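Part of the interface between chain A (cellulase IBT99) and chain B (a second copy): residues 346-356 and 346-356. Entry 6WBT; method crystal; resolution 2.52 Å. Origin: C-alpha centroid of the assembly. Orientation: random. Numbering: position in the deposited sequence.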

ATOM      1  N   ASN A 346     -11.490  -6.813  -4.312  1.00 36.50           N
ATOM      2  CA  ASN A 346     -10.903  -6.403  -3.041  1.00 34.00           C
ATOM      3  C   ASN A 346     -10.859  -4.887  -2.912  1.00 33.09           C
ATOM      4  O   ASN A 346     -11.660  -4.298  -2.178  1.00 35.91           O
ATOM      5  CB  ASN A 346      -9.495  -6.982  -2.889  1.00 34.40           C
ATOM      6  CG  ASN A 346      -8.943  -6.805  -1.493  1.00 32.72           C
ATOM      7  OD1 ASN A 346      -9.698  -6.687  -0.528  1.00 29.76           O
ATOM      8  ND2 ASN A 346      -7.621  -6.785  -1.374  1.00 32.61           N
ATOM      9  N   ASN A 347      -9.922  -4.252  -3.620  1.00 33.48           N
ATOM     10  CA  ASN A 347      -9.790  -2.795  -3.628  1.00 34.76           C
ATOM     11  C   ASN A 347      -9.639  -2.241  -2.212  1.00 35.43           C
ATOM     12  O   ASN A 347     -10.163  -1.177  -1.878  1.00 30.57           O
ATOM     13  CB  ASN A 347     -10.972  -2.141  -4.348  1.00 34.39           C
ATOM     14  CG  ASN A 347     -10.934  -2.359  -5.848  1.00 34.89           C
ATOM     15  OD1 ASN A 347      -9.863  -2.414  -6.452  1.00 35.06           O
ATOM     16  ND2 ASN A 347     -12.108  -2.481  -6.459  1.00 35.95           N
ATOM     17  N   GLY A 348      -8.919  -2.977  -1.368  1.00 35.33           N
ATOM     18  CA  GLY A 348      -8.665  -2.558  -0.007  1.00 37.43           C
ATOM     19  C   GLY A 348      -9.550  -3.187   1.048  1.00 39.87           C
ATOM     20  O   GLY A 348      -9.377  -2.881   2.234  1.00 38.58           O
ATOM     21  N   ALA A 349     -10.497  -4.046   0.659  1.00 43.47           N
ATOM     22  CA  ALA A 349     -11.327  -4.729   1.646  1.00 46.64           C
ATOM     23  C   ALA A 349     -10.472  -5.581   2.576  1.00 46.93           C
ATOM     24  O   ALA A 349     -10.550  -5.455   3.803  1.00 48.56           O
ATOM     25  CB  ALA A 349     -12.383  -5.581   0.943  1.00 47.98           C
ATOM     26  N   ILE A 350      -9.652  -6.457   2.005  1.00 44.84           N
ATOM     27  CA  ILE A 350      -8.600  -7.155   2.732  1.00 43.21           C
ATOM     28  C   ILE A 350      -7.293  -6.460   2.373  1.00 41.79           C
ATOM     29  O   ILE A 350      -6.837  -6.530   1.226  1.00 39.95           O
ATOM     30  CB  ILE A 350      -8.563  -8.651   2.390  1.00 43.52           C
ATOM     31  CG1 ILE A 350      -9.926  -9.294   2.659  1.00 42.82           C
ATOM     32  CG2 ILE A 350      -7.476  -9.352   3.191  1.00 43.39           C
ATOM     33  CD1 ILE A 350      -9.983 -10.774   2.334  1.00 42.23           C
ATOM     34  N   GLU A 351      -6.687  -5.785   3.356  1.00 42.11           N
ATOM     35  CA  GLU A 351      -5.611  -4.842   3.060  1.00 44.22           C
ATOM     36  C   GLU A 351      -4.361  -5.541   2.539  1.00 43.54           C
ATOM     37  O   GLU A 351      -3.676  -5.014   1.655  1.00 41.17           O
ATOM     38  CB  GLU A 351      -5.276  -4.019   4.304  1.00 46.51           C
ATOM     39  CG  GLU A 351      -5.290  -2.514   4.074  1.00 48.08           C
ATOM     40  CD  GLU A 351      -4.518  -1.751   5.135  1.00 50.67           C
ATOM     41  OE1 GLU A 351      -3.487  -1.132   4.796  1.00 51.88           O
ATOM     42  OE2 GLU A 351      -4.938  -1.778   6.310  1.00 51.84           O
ATOM     43  N   ASN A 352      -4.041  -6.722   3.070  1.00 44.88           N
ATOM     44  CA  ASN A 352      -2.808  -7.402   2.683  1.00 43.20           C
ATOM     45  C   ASN A 352      -2.850  -7.966   1.269  1.00 43.43           C
ATOM     46  O   ASN A 352      -1.834  -8.499   0.812  1.00 47.87           O
ATOM     47  CB  ASN A 352      -2.492  -8.534   3.662  1.00 43.37           C
ATOM     48  CG  ASN A 352      -3.214  -8.384   4.980  1.00 43.71           C
ATOM     49  OD1 ASN A 352      -4.406  -8.674   5.080  1.00 44.50           O
ATOM     50  ND2 ASN A 352      -2.495  -7.940   6.004  1.00 44.20           N
ATOM     51  N   LEU A 353      -3.975  -7.867   0.568  1.00 41.68           N
ATOM     52  CA  LEU A 353      -4.130  -8.473  -0.745  1.00 41.77           C
ATOM     53  C   LEU A 353      -4.197  -7.408  -1.831  1.00 42.88           C
ATOM     54  O   LEU A 353      -4.450  -6.228  -1.569  1.00 43.18           O
ATOM     55  CB  LEU A 353      -5.381  -9.353  -0.792  1.00 40.83           C
ATOM     56  CG  LEU A 353      -5.372 -10.526   0.189  1.00 38.56           C
ATOM     57  CD1 LEU A 353      -6.680 -11.292   0.117  1.00 37.95           C
ATOM     58  CD2 LEU A 353      -4.190 -11.442  -0.089  1.00 39.50           C
ATOM     59  N   SER A 354      -3.968  -7.849  -3.066  1.00 44.33           N
ATOM     60  CA  SER A 354      -3.984  -6.953  -4.211  1.00 44.63           C
ATOM     61  C   SER A 354      -5.396  -6.428  -4.464  1.00 44.30           C
ATOM     62  O   SER A 354      -6.387  -6.950  -3.946  1.00 43.83           O
ATOM     63  CB  SER A 354      -3.452  -7.666  -5.454  1.00 45.65           C
ATOM     64  OG  SER A 354      -2.115  -8.097  -5.258  1.00 46.33           O
ATOM     65  N   ASP A 355      -5.478  -5.372  -5.276  1.00 44.69           N
ATOM     66  CA  ASP A 355      -6.772  -4.745  -5.528  1.00 43.05           C
ATOM     67  C   ASP A 355      -7.666  -5.634  -6.384  1.00 40.67           C
ATOM     68  O   ASP A 355      -8.863  -5.773  -6.104  1.00 42.85           O
ATOM     69  CB  ASP A 355      -6.575  -3.384  -6.195  1.00 44.19           C
ATOM     70  CG  ASP A 355      -5.525  -2.540  -5.500  1.00 47.19           C
ATOM     71  OD1 ASP A 355      -4.873  -3.047  -4.563  1.00 48.95           O
ATOM     72  OD2 ASP A 355      -5.350  -1.366  -5.891  1.00 48.37           O
ATOM     73  N   ASP A 356      -7.106  -6.249  -7.425  1.00 38.17           N
ATOM     74  CA  ASP A 356      -7.878  -7.063  -8.357  1.00 37.95           C
ATOM     75  C   ASP A 356      -8.133  -8.476  -7.850  1.00 37.89           C
ATOM     76  O   ASP A 356      -8.549  -9.335  -8.636  1.00 39.05           O
ATOM     77  CB  ASP A 356      -7.174  -7.118  -9.716  1.00 38.33           C
ATOM     78  CG  ASP A 356      -5.792  -7.737  -9.633  1.00 39.61           C
ATOM     79  OD1 ASP A 356      -5.166  -7.656  -8.555  1.00 40.96           O
ATOM     80  OD2 ASP A 356      -5.333  -8.303 -10.647  1.00 41.21           O
TER
ATOM     81  N   ASN B 346      -9.511   3.673   9.401  1.00 36.61           N
ATOM     82  CA  ASN B 346      -9.502   3.342   7.980  1.00 36.67           C
ATOM     83  C   ASN B 346      -9.133   1.882   7.756  1.00 37.43           C
ATOM     84  O   ASN B 346     -10.010   1.048   7.510  1.00 37.00           O
ATOM     85  CB  ASN B 346      -8.529   4.250   7.225  1.00 36.42           C
ATOM     86  CG  ASN B 346      -8.615   4.073   5.722  1.00 37.16           C
ATOM     87  OD1 ASN B 346      -9.650   3.666   5.195  1.00 37.96           O
ATOM     88  ND2 ASN B 346      -7.528   4.381   5.025  1.00 37.01           N
ATOM     89  N   ASN B 347      -7.839   1.572   7.834  1.00 38.45           N
ATOM     90  CA  ASN B 347      -7.352   0.200   7.697  1.00 39.34           C
ATOM     91  C   ASN B 347      -7.793  -0.415   6.370  1.00 38.97           C
ATOM     92  O   ASN B 347      -8.154  -1.591   6.295  1.00 38.23           O
ATOM     93  CB  ASN B 347      -7.802  -0.659   8.881  1.00 41.06           C
ATOM     94  CG  ASN B 347      -7.087  -0.298  10.169  1.00 42.93           C
ATOM     95  OD1 ASN B 347      -5.924   0.103  10.152  1.00 43.16           O
ATOM     96  ND2 ASN B 347      -7.778  -0.445  11.296  1.00 43.29           N
ATOM     97  N   GLY B 348      -7.775   0.396   5.313  1.00 38.73           N
ATOM     98  CA  GLY B 348      -8.107  -0.067   3.981  1.00 38.80           C
ATOM     99  C   GLY B 348      -9.499   0.272   3.495  1.00 39.29           C
ATOM    100  O   GLY B 348      -9.825  -0.048   2.345  1.00 39.14           O
ATOM    101  N   ALA B 349     -10.333   0.896   4.331  1.00 38.65           N
ATOM    102  CA  ALA B 349     -11.662   1.307   3.888  1.00 38.64           C
ATOM    103  C   ALA B 349     -11.565   2.289   2.729  1.00 39.83           C
ATOM    104  O   ALA B 349     -12.248   2.139   1.709  1.00 41.09           O
ATOM    105  CB  ALA B 349     -12.436   1.919   5.055  1.00 38.05           C
ATOM    106  N   ILE B 350     -10.724   3.307   2.876  1.00 39.82           N
ATOM    107  CA  ILE B 350     -10.317   4.175   1.779  1.00 39.11           C
ATOM    108  C   ILE B 350      -8.874   3.819   1.452  1.00 40.95           C
ATOM    109  O   ILE B 350      -7.971   4.053   2.265  1.00 38.44           O
ATOM    110  CB  ILE B 350     -10.467   5.661   2.140  1.00 36.05           C
ATOM    111  CG1 ILE B 350     -11.906   5.950   2.577  1.00 34.39           C
ATOM    112  CG2 ILE B 350     -10.084   6.535   0.957  1.00 35.11           C
ATOM    113  CD1 ILE B 350     -12.154   7.390   2.976  1.00 33.90           C
ATOM    114  N   GLU B 351      -8.659   3.245   0.266  1.00 44.97           N
ATOM    115  CA  GLU B 351      -7.379   2.611  -0.038  1.00 47.19           C
ATOM    116  C   GLU B 351      -6.234   3.620  -0.067  1.00 46.35           C
ATOM    117  O   GLU B 351      -5.142   3.344   0.441  1.00 47.45           O
ATOM    118  CB  GLU B 351      -7.466   1.868  -1.370  1.00 50.37           C
ATOM    119  CG  GLU B 351      -6.629   0.601  -1.410  1.00 53.55           C
ATOM    120  CD  GLU B 351      -6.695  -0.112  -2.744  1.00 56.50           C
ATOM    121  OE1 GLU B 351      -5.696  -0.763  -3.111  1.00 56.89           O
ATOM    122  OE2 GLU B 351      -7.737  -0.021  -3.426  1.00 57.64           O
ATOM    123  N   ASN B 352      -6.449   4.786  -0.664  1.00 44.92           N
ATOM    124  CA  ASN B 352      -5.339   5.717  -0.849  1.00 45.09           C
ATOM    125  C   ASN B 352      -5.244   6.653   0.346  1.00 44.19           C
ATOM    126  O   ASN B 352      -4.893   7.831   0.214  1.00 46.04           O
ATOM    127  CB  ASN B 352      -5.494   6.490  -2.158  1.00 45.36           C
ATOM    128  CG  ASN B 352      -6.927   6.850  -2.440  1.00 47.61           C
ATOM    129  OD1 ASN B 352      -7.842   6.260  -1.869  1.00 50.04           O
ATOM    130  ND2 ASN B 352      -7.138   7.819  -3.322  1.00 47.63           N
ATOM    131  N   LEU B 353      -5.554   6.119   1.522  1.00 41.99           N
ATOM    132  CA  LEU B 353      -5.385   6.825   2.778  1.00 42.65           C
ATOM    133  C   LEU B 353      -4.660   5.913   3.757  1.00 43.54           C
ATOM    134  O   LEU B 353      -4.606   4.691   3.583  1.00 42.87           O
ATOM    135  CB  LEU B 353      -6.732   7.282   3.358  1.00 43.47           C
ATOM    136  CG  LEU B 353      -7.446   8.447   2.667  1.00 44.07           C
ATOM    137  CD1 LEU B 353      -8.684   8.840   3.456  1.00 43.43           C
ATOM    138  CD2 LEU B 353      -6.517   9.641   2.492  1.00 43.52           C
ATOM    139  N   SER B 354      -4.089   6.532   4.785  1.00 43.64           N
ATOM    140  CA  SER B 354      -3.321   5.806   5.783  1.00 41.73           C
ATOM    141  C   SER B 354      -4.239   4.938   6.646  1.00 41.12           C
ATOM    142  O   SER B 354      -5.461   5.107   6.673  1.00 42.67           O
ATOM    143  CB  SER B 354      -2.533   6.780   6.655  1.00 40.49           C
ATOM    144  OG  SER B 354      -1.559   7.469   5.890  1.00 40.87           O
ATOM    145  N   ASP B 355      -3.626   3.994   7.366  1.00 39.86           N
ATOM    146  CA  ASP B 355      -4.405   3.075   8.189  1.00 41.60           C
ATOM    147  C   ASP B 355      -4.883   3.736   9.477  1.00 42.77           C
ATOM    148  O   ASP B 355      -6.036   3.548   9.883  1.00 44.47           O
ATOM    149  CB  ASP B 355      -3.585   1.822   8.506  1.00 42.85           C
ATOM    150  CG  ASP B 355      -3.145   1.075   7.259  1.00 43.88           C
ATOM    151  OD1 ASP B 355      -3.714   1.329   6.177  1.00 43.13           O
ATOM    152  OD2 ASP B 355      -2.237   0.221   7.364  1.00 43.65           O
ATOM    153  N   ASP B 356      -4.017   4.515  10.132  1.00 41.99           N
ATOM    154  CA  ASP B 356      -4.382   5.191  11.374  1.00 44.74           C
ATOM    155  C   ASP B 356      -5.309   6.380  11.156  1.00 46.79           C
ATOM    156  O   ASP B 356      -5.701   7.025  12.137  1.00 47.09           O
ATOM    157  CB  ASP B 356      -3.121   5.647  12.116  1.00 48.15           C
ATOM    158  CG  ASP B 356      -2.202   6.484  11.248  1.00 53.02           C
ATOM    159  OD1 ASP B 356      -2.193   6.281  10.017  1.00 54.42           O
ATOM    160  OD2 ASP B 356      -1.485   7.347  11.798  1.00 55.51           O
TER
HETATM  161  O   HOH W   1     -10.455   0.857  -0.126  1.00 39.15           O

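The same loop from each copy meets near G348, with the two CA atoms 4.7 Å apart. No direct hydrogen bond crosses the contact.

Each N346 side chain ties its turn to I350 and S354. Its chi1 is t. N346(A) OD1 accepts from I350(A) N at 2.5 Å. N346(A) ND2 donates to I350(A) O at 2.7 Å and to S354(A) O at 2.9 Å. Chain B repeats all three bonds. N346 to A349 is a type I' turn in each copy, spanned by the A349 N to N346 O bond.

G348 has positive phi. An ideal CB on G348(A) would lie 2.7 Å from G348(B) O, a clash. G348(A) O and G348(B) O are 2.9 Å apart with antiparallel C=O bonds; both are acceptors, so this is no hydrogen bond. Water 1 donates to N347(A) O and G348(B) O, each at 2.7 Å, although it has more acceptors in reach than protons.

E351 covers the partner turn. Its chi1 is off-rotamer in both copies, -127° in E351(A) and -146° in E351(B), while chi2 is t. The extended chain brings E351(A) OE1 to 2.8 Å from D355(B) OD1. D355(A) OD1 and E351(B) OE1 are also 2.8 Å apart. D355 is m in both copies. These are close like-charged pairs, not hydrogen bonds.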